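Type-2Aa cytolytic delta-endotoxin (Bacillus thuringiensis serovar kyushuensis, PDB 1CBY) is a mosquitocidal toxin that kills dipteran larvae by perforating the membranes of their midgut epithelial cells. Local coordinates at residues L187-E192 with V215-L220; V193-E198 with A211-K216. All coordinates share one frame; numbering follows the deposited sequence. Where two conformers were deposited one is given.

Interaction 1. Residues L187-E192 with V215-L220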
loop_
_atom_site.group_PDB
_atom_site.type_symbol
_atom_site.label_atom_id
_atom_site.label_comp_id
_atom_site.label_asym_id
_atom_site.label_seq_id
_atom_site.Cartn_x
_atom_site.Cartn_y
_atom_site.Cartn_z
ATOM N N LEU A 187 15.886 -3.630 3.993
ATOM C CA LEU A 187 16.501 -2.523 3.278
ATOM C C LEU A 187 15.989 -1.142 3.705
ATOM O O LEU A 187 14.956 -0.672 3.214
ATOM C CB LEU A 187 16.287 -2.703 1.768
ATOM C CG LEU A 187 17.324 -2.200 0.751
ATOM C CD1 LEU A 187 16.768 -2.395 -0.646
ATOM C CD2 LEU A 187 17.664 -0.738 0.962
ATOM N N PRO A 188 16.652 -0.519 4.694
ATOM C CA PRO A 188 16.255 0.815 5.159
ATOM C C PRO A 188 16.714 1.781 4.076
ATOM O O PRO A 188 17.914 1.907 3.821
ATOM C CB PRO A 188 17.094 0.994 6.429
ATOM C CG PRO A 188 17.263 -0.389 6.920
ATOM C CD PRO A 188 17.597 -1.124 5.642
ATOM N N LEU A 189 15.764 2.439 3.426
ATOM C CA LEU A 189 16.062 3.371 2.343
ATOM C C LEU A 189 15.552 4.782 2.635
ATOM O O LEU A 189 14.383 4.970 2.966
ATOM C CB LEU A 189 15.418 2.855 1.055
ATOM C CG LEU A 189 15.509 3.706 -0.207
ATOM C CD1 LEU A 189 16.935 3.696 -0.731
ATOM C CD2 LEU A 189 14.552 3.154 -1.249
ATOM N N ALA A 190 16.415 5.778 2.485
ATOM C CA ALA A 190 16.016 7.159 2.727
ATOM C C ALA A 190 16.533 8.068 1.627
ATOM O O ALA A 190 17.716 8.036 1.278
ATOM C CB ALA A 190 16.522 7.627 4.075
ATOM N N PHE A 191 15.632 8.855 1.063
ATOM C CA PHE A 191 15.972 9.785 0.003
ATOM C C PHE A 191 15.934 11.220 0.510
ATOM O O PHE A 191 15.018 11.604 1.238
ATOM C CB PHE A 191 14.956 9.688 -1.141
ATOM C CG PHE A 191 15.067 8.446 -1.970
ATOM C CD1 PHE A 191 16.187 8.221 -2.767
ATOM C CD2 PHE A 191 14.024 7.528 -2.008
ATOM C CE1 PHE A 191 16.263 7.101 -3.593
ATOM C CE2 PHE A 191 14.090 6.404 -2.829
ATOM C CZ PHE A 191 15.213 6.192 -3.624
ATOM N N GLU A 192 16.933 12.007 0.134
ATOM C CA GLU A 192 16.961 13.420 0.480
ATOM C C GLU A 192 16.718 14.070 -0.873
ATOM O O GLU A 192 17.599 14.070 -1.731
ATOM C CB GLU A 192 18.321 13.834 1.032
ATOM C CG GLU A 192 18.638 13.250 2.399
ATOM C CD GLU A 192 19.870 13.873 3.038
ATOM O OE1 GLU A 192 20.398 14.868 2.492
ATOM O OE2 GLU A 192 20.308 13.369 4.095
ATOM N N VAL A 215 19.044 14.317 -5.785
ATOM C CA VAL A 215 18.571 13.224 -4.960
ATOM C C VAL A 215 19.725 12.485 -4.326
ATOM O O VAL A 215 20.607 11.989 -5.026
ATOM C CB VAL A 215 17.743 12.205 -5.796
ATOM C CG1 VAL A 215 17.341 11.007 -4.940
ATOM C CG2 VAL A 215 16.506 12.871 -6.383
ATOM N N LYS A 216 19.741 12.449 -3.002
ATOM C CA LYS A 216 20.769 11.719 -2.286
ATOM C C LYS A 216 20.075 10.483 -1.738
ATOM O O LYS A 216 18.913 10.550 -1.331
ATOM C CB LYS A 216 21.375 12.547 -1.154
ATOM C CG LYS A 216 22.435 11.776 -0.388
ATOM C CD LYS A 216 23.340 12.668 0.417
ATOM C CE LYS A 216 24.400 11.833 1.094
ATOM N NZ LYS A 216 25.331 12.674 1.883
ATOM N N MET A 217 20.775 9.356 -1.749
ATOM C CA MET A 217 20.204 8.103 -1.284
ATOM C C MET A 217 21.073 7.474 -0.202
ATOM O O MET A 217 22.303 7.462 -0.308
ATOM C CB MET A 217 20.065 7.151 -2.477
ATOM C CG MET A 217 19.253 5.899 -2.222
ATOM S SD MET A 217 19.002 4.924 -3.730
ATOM C CE MET A 217 19.605 3.337 -3.204
ATOM N N LYS A 218 20.434 6.997 0.859
ATOM C CA LYS A 218 21.130 6.350 1.971
ATOM C C LYS A 218 20.444 5.011 2.170
ATOM O O LYS A 218 19.250 4.959 2.475
ATOM C CB LYS A 218 21.031 7.207 3.236
ATOM C CG LYS A 218 21.815 8.507 3.146
ATOM C CD LYS A 218 21.435 9.482 4.249
ATOM C CE LYS A 218 20.052 10.068 4.012
ATOM N NZ LYS A 218 19.624 10.969 5.118
ATOM N N ALA A 219 21.188 3.933 1.955
ATOM C CA ALA A 219 20.631 2.593 2.064
ATOM C C ALA A 219 21.663 1.535 2.407
ATOM O O ALA A 219 22.863 1.702 2.166
ATOM C CB ALA A 219 19.948 2.216 0.760
ATOM N N LEU A 220 21.178 0.439 2.975
ATOM C CA LEU A 220 22.024 -0.684 3.327
ATOM C C LEU A 220 21.129 -1.907 3.388
ATOM O O LEU A 220 19.970 -1.811 3.799
ATOM C CB LEU A 220 22.724 -0.468 4.670
ATOM C CG LEU A 220 21.960 -0.676 5.976
ATOM C CD1 LEU A 220 22.952 -0.801 7.109
ATOM C CD2 LEU A 220 21.002 0.472 6.227
#
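Phe191 and Met217 sit side by side on one face of a two-stranded antiparallel pairing in the middle of the toxin's mixed beta-sheet, strand 183-195 lying against strand 210-225. The Met217 sulfur is 4.6 Å from the centre of the Phe191 ring and 62° off its normal, an oblique Met-aromatic contact. An unbranched, flexible methionine suits this place: with its CG anti to the backbone N (chi1 -169°), the chain runs into the hollow between Phe191 and Leu189, where CG lies 3.5 Å from Leu189 CD1. The Leu189 CD1 methyl also rests over the rim of one face of the phenyl ring and touches Ala219 CB. Beyond the ring, Val215 CG1 abuts Phe191 CD1 at 3.7 Å. Helix 107-122 packs onto this apolar face, with Ile117 on Met217 and Ile118 on Leu189.

Ala190, Glu192, Lys216 and Lys218 occupy the other face. Backbone bonds join Ala190 to Lys218 and Glu192 to Lys216, two in each pair. Ala190 is a shallow place in this surface, and Phe75 packs on it. Farther along, the Pro188 ring lies against the Leu220 side chain; proline has no N-H to give, and its CD packs 3.8 Å from Leu220 CD2. Lys218 is buried, so its ammonium needs partners, and Phe75 O supplies one. Glu192 is another: Lys218, bent at chi3 (-72°), forms a salt bridge, NZ 2.7 Å from Glu192 OE2 on the anti lone pair of that oxygen.

Interaction 2. Residues V193-E198 with A211-K216; sequences VSVDVE and ARYEVK
The side chains of Val195 and Tyr213 leave the strands in the same direction, the valine alongside the ring. The valine's CG1 sits over one face of the tyrosine, near the ring's border and 4.2 Å from the centroid, a CH-pi contact, while its CG2 comes within 3.5 Å of Tyr213 CE1. Val193 CG1 comes in against the edge of the same ring, within its plane. Two beta-branched valines suit an extended strand and hold the flat ring from different directions; CG1 of Val195 also touches the small methyl of Ala211.

Ser194 and Glu214 form the hydrogen-bonded pair of this antiparallel ladder, and Val193-Val215 and Val195-Tyr213 are the non-hydrogen-bonded pairs beside it. At Asp196 the strand gives way to a loop. The Asp196 CG is turned between the backbone N and the carbonyl carbon (chi1 68°), which carries OD1 to 2.9 Å from Arg212 N; that N-H arrives from above the carboxylate plane, and the bond is bent, 133° at the hydrogen. A weak bond runs back from Asp196 N to Arg212 O.

Farther out, Ile107 and Met110 of helix 107-122 and Phe205 pack on Tyr213. On the polar face, Asn164 bonds Ser194 OG.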
loop_
_atom_site.group_PDB
_atom_site.type_symbol
_atom_site.label_atom_id
_atom_site.label_comp_id
_atom_site.label_asym_id
_atom_site.label_seq_id
_atom_site.Cartn_x
_atom_site.Cartn_y
_atom_site.Cartn_z
ATOM N N VAL A 193 15.498 14.543 -1.090
ATOM C CA VAL A 193 15.112 15.152 -2.361
ATOM C C VAL A 193 15.076 16.682 -2.351
ATOM O O VAL A 193 14.648 17.300 -1.377
ATOM C CB VAL A 193 13.724 14.628 -2.797
ATOM C CG1 VAL A 193 13.359 15.143 -4.190
ATOM C CG2 VAL A 193 13.704 13.113 -2.747
ATOM N N SER A 194 15.507 17.278 -3.456
ATOM C CA SER A 194 15.512 18.724 -3.629
ATOM C C SER A 194 15.063 18.982 -5.070
ATOM O O SER A 194 15.558 18.335 -6.001
ATOM C CB SER A 194 16.918 19.281 -3.390
ATOM O OG SER A 194 16.972 20.685 -3.585
ATOM N N VAL A 195 14.093 19.880 -5.242
ATOM C CA VAL A 195 13.558 20.204 -6.563
ATOM C C VAL A 195 13.570 21.711 -6.798
ATOM O O VAL A 195 13.270 22.491 -5.893
ATOM C CB VAL A 195 12.096 19.724 -6.726
ATOM C CG1 VAL A 195 11.733 19.651 -8.196
ATOM C CG2 VAL A 195 11.888 18.383 -6.061
ATOM N N ASP A 196 13.851 22.117 -8.030
ATOM C CA ASP A 196 13.898 23.531 -8.379
ATOM C C ASP A 196 12.527 24.173 -8.601
ATOM O O ASP A 196 12.381 25.035 -9.464
ATOM C CB ASP A 196 14.784 23.746 -9.615
ATOM C CG ASP A 196 14.184 23.156 -10.888
ATOM O OD1 ASP A 196 13.512 22.104 -10.813
ATOM O OD2 ASP A 196 14.390 23.746 -11.970
ATOM N N VAL A 197 11.517 23.747 -7.848
ATOM C CA VAL A 197 10.178 24.323 -7.990
ATOM C C VAL A 197 9.495 24.500 -6.638
ATOM O O VAL A 197 10.034 24.104 -5.604
ATOM C CB VAL A 197 9.250 23.496 -8.939
ATOM C CG1 VAL A 197 9.773 23.522 -10.363
ATOM C CG2 VAL A 197 9.115 22.075 -8.457
ATOM N N GLU A 198 8.323 25.126 -6.656
ATOM C CA GLU A 198 7.555 25.374 -5.443
ATOM C C GLU A 198 6.626 24.213 -5.103
ATOM O O GLU A 198 5.986 23.634 -5.984
ATOM C CB GLU A 198 6.756 26.679 -5.572
ATOM C CG GLU A 198 5.808 26.731 -6.768
ATOM C CD GLU A 198 5.100 28.066 -6.903
ATOM O OE1 GLU A 198 5.796 29.099 -6.995
ATOM O OE2 GLU A 198 3.851 28.083 -6.927
ATOM N N ALA A 211 11.976 18.181 -14.015
ATOM C CA ALA A 211 12.459 19.212 -13.106
ATOM C C ALA A 211 13.908 18.910 -12.763
ATOM O O ALA A 211 14.360 17.772 -12.912
ATOM C CB ALA A 211 11.611 19.246 -11.835
ATOM N N ARG A 212 14.652 19.947 -12.396
ATOM C CA ARG A 212 16.050 19.794 -12.008
ATOM C C ARG A 212 16.005 19.146 -10.629
ATOM O O ARG A 212 15.459 19.719 -9.683
ATOM C CB ARG A 212 16.736 21.165 -11.966
ATOM C CG ARG A 212 18.019 21.255 -11.148
ATOM C CD ARG A 212 19.204 20.572 -11.800
ATOM N NE ARG A 212 20.443 20.923 -11.107
ATOM C CZ ARG A 212 21.620 20.336 -11.307
ATOM N NH1 ARG A 212 21.744 19.353 -12.187
ATOM N NH2 ARG A 212 22.682 20.737 -10.621
ATOM N N TYR A 213 16.486 17.911 -10.557
ATOM C CA TYR A 213 16.496 17.146 -9.325
ATOM C C TYR A 213 17.869 16.907 -8.726
ATOM O O TYR A 213 18.871 16.758 -9.435
ATOM C CB TYR A 213 15.842 15.780 -9.546
ATOM C CG TYR A 213 14.348 15.761 -9.372
ATOM C CD1 TYR A 213 13.778 15.526 -8.122
ATOM C CD2 TYR A 213 13.496 15.957 -10.455
ATOM C CE1 TYR A 213 12.396 15.491 -7.955
ATOM C CE2 TYR A 213 12.111 15.921 -10.297
ATOM C CZ TYR A 213 11.573 15.691 -9.043
ATOM O OH TYR A 213 10.212 15.699 -8.871
ATOM N N GLU A 214 17.887 16.884 -7.399
ATOM C CA GLU A 214 19.073 16.597 -6.607
ATOM C C GLU A 214 18.532 15.533 -5.660
ATOM O O GLU A 214 17.608 15.795 -4.883
ATOM C CB GLU A 214 19.550 17.831 -5.839
ATOM C CG GLU A 214 20.682 17.558 -4.844
ATOM C CD GLU A 214 21.887 16.873 -5.472
ATOM O OE1 GLU A 214 22.738 17.576 -6.056
ATOM O OE2 GLU A 214 21.987 15.632 -5.369
ATOM N N VAL A 215 19.044 14.317 -5.785
ATOM C CA VAL A 215 18.571 13.224 -4.960
ATOM C C VAL A 215 19.725 12.485 -4.326
ATOM O O VAL A 215 20.607 11.989 -5.026
ATOM C CB VAL A 215 17.743 12.205 -5.796
ATOM C CG1 VAL A 215 17.341 11.007 -4.940
ATOM C CG2 VAL A 215 16.506 12.871 -6.383
ATOM N N LYS A 216 19.741 12.449 -3.002
ATOM C CA LYS A 216 20.769 11.719 -2.286
ATOM C C LYS A 216 20.075 10.483 -1.738
ATOM O O LYS A 216 18.913 10.550 -1.331
ATOM C CB LYS A 216 21.375 12.547 -1.154
ATOM C CG LYS A 216 22.435 11.776 -0.388
ATOM C CD LYS A 216 23.340 12.668 0.417
ATOM C CE LYS A 216 24.400 11.833 1.094
ATOM N NZ LYS A 216 25.331 12.674 1.883
#

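Interactions 1 and 2 are successive lengths of one antiparallel pairing, strand 183-195 with strand 210-225, their centres about 15 Å apart. Residues 187-192 run directly into 193-198; the chain then passes through helix 199-202 and returns as 211-216, which shares Val215 and Lys216 with 215-220. Interaction 2 is therefore the end nearer the connection, about 20 Å from the centre of the chain, whereas interaction 1 is about 8 Å from it and more deeply buried. Strand 165-175 flanks the pair on one edge, strands 90-102 and 104-106 on the other, and helix 107-122 packs on apolar residues of both interactions, consistent with one continuous layer in the core of this protoxin.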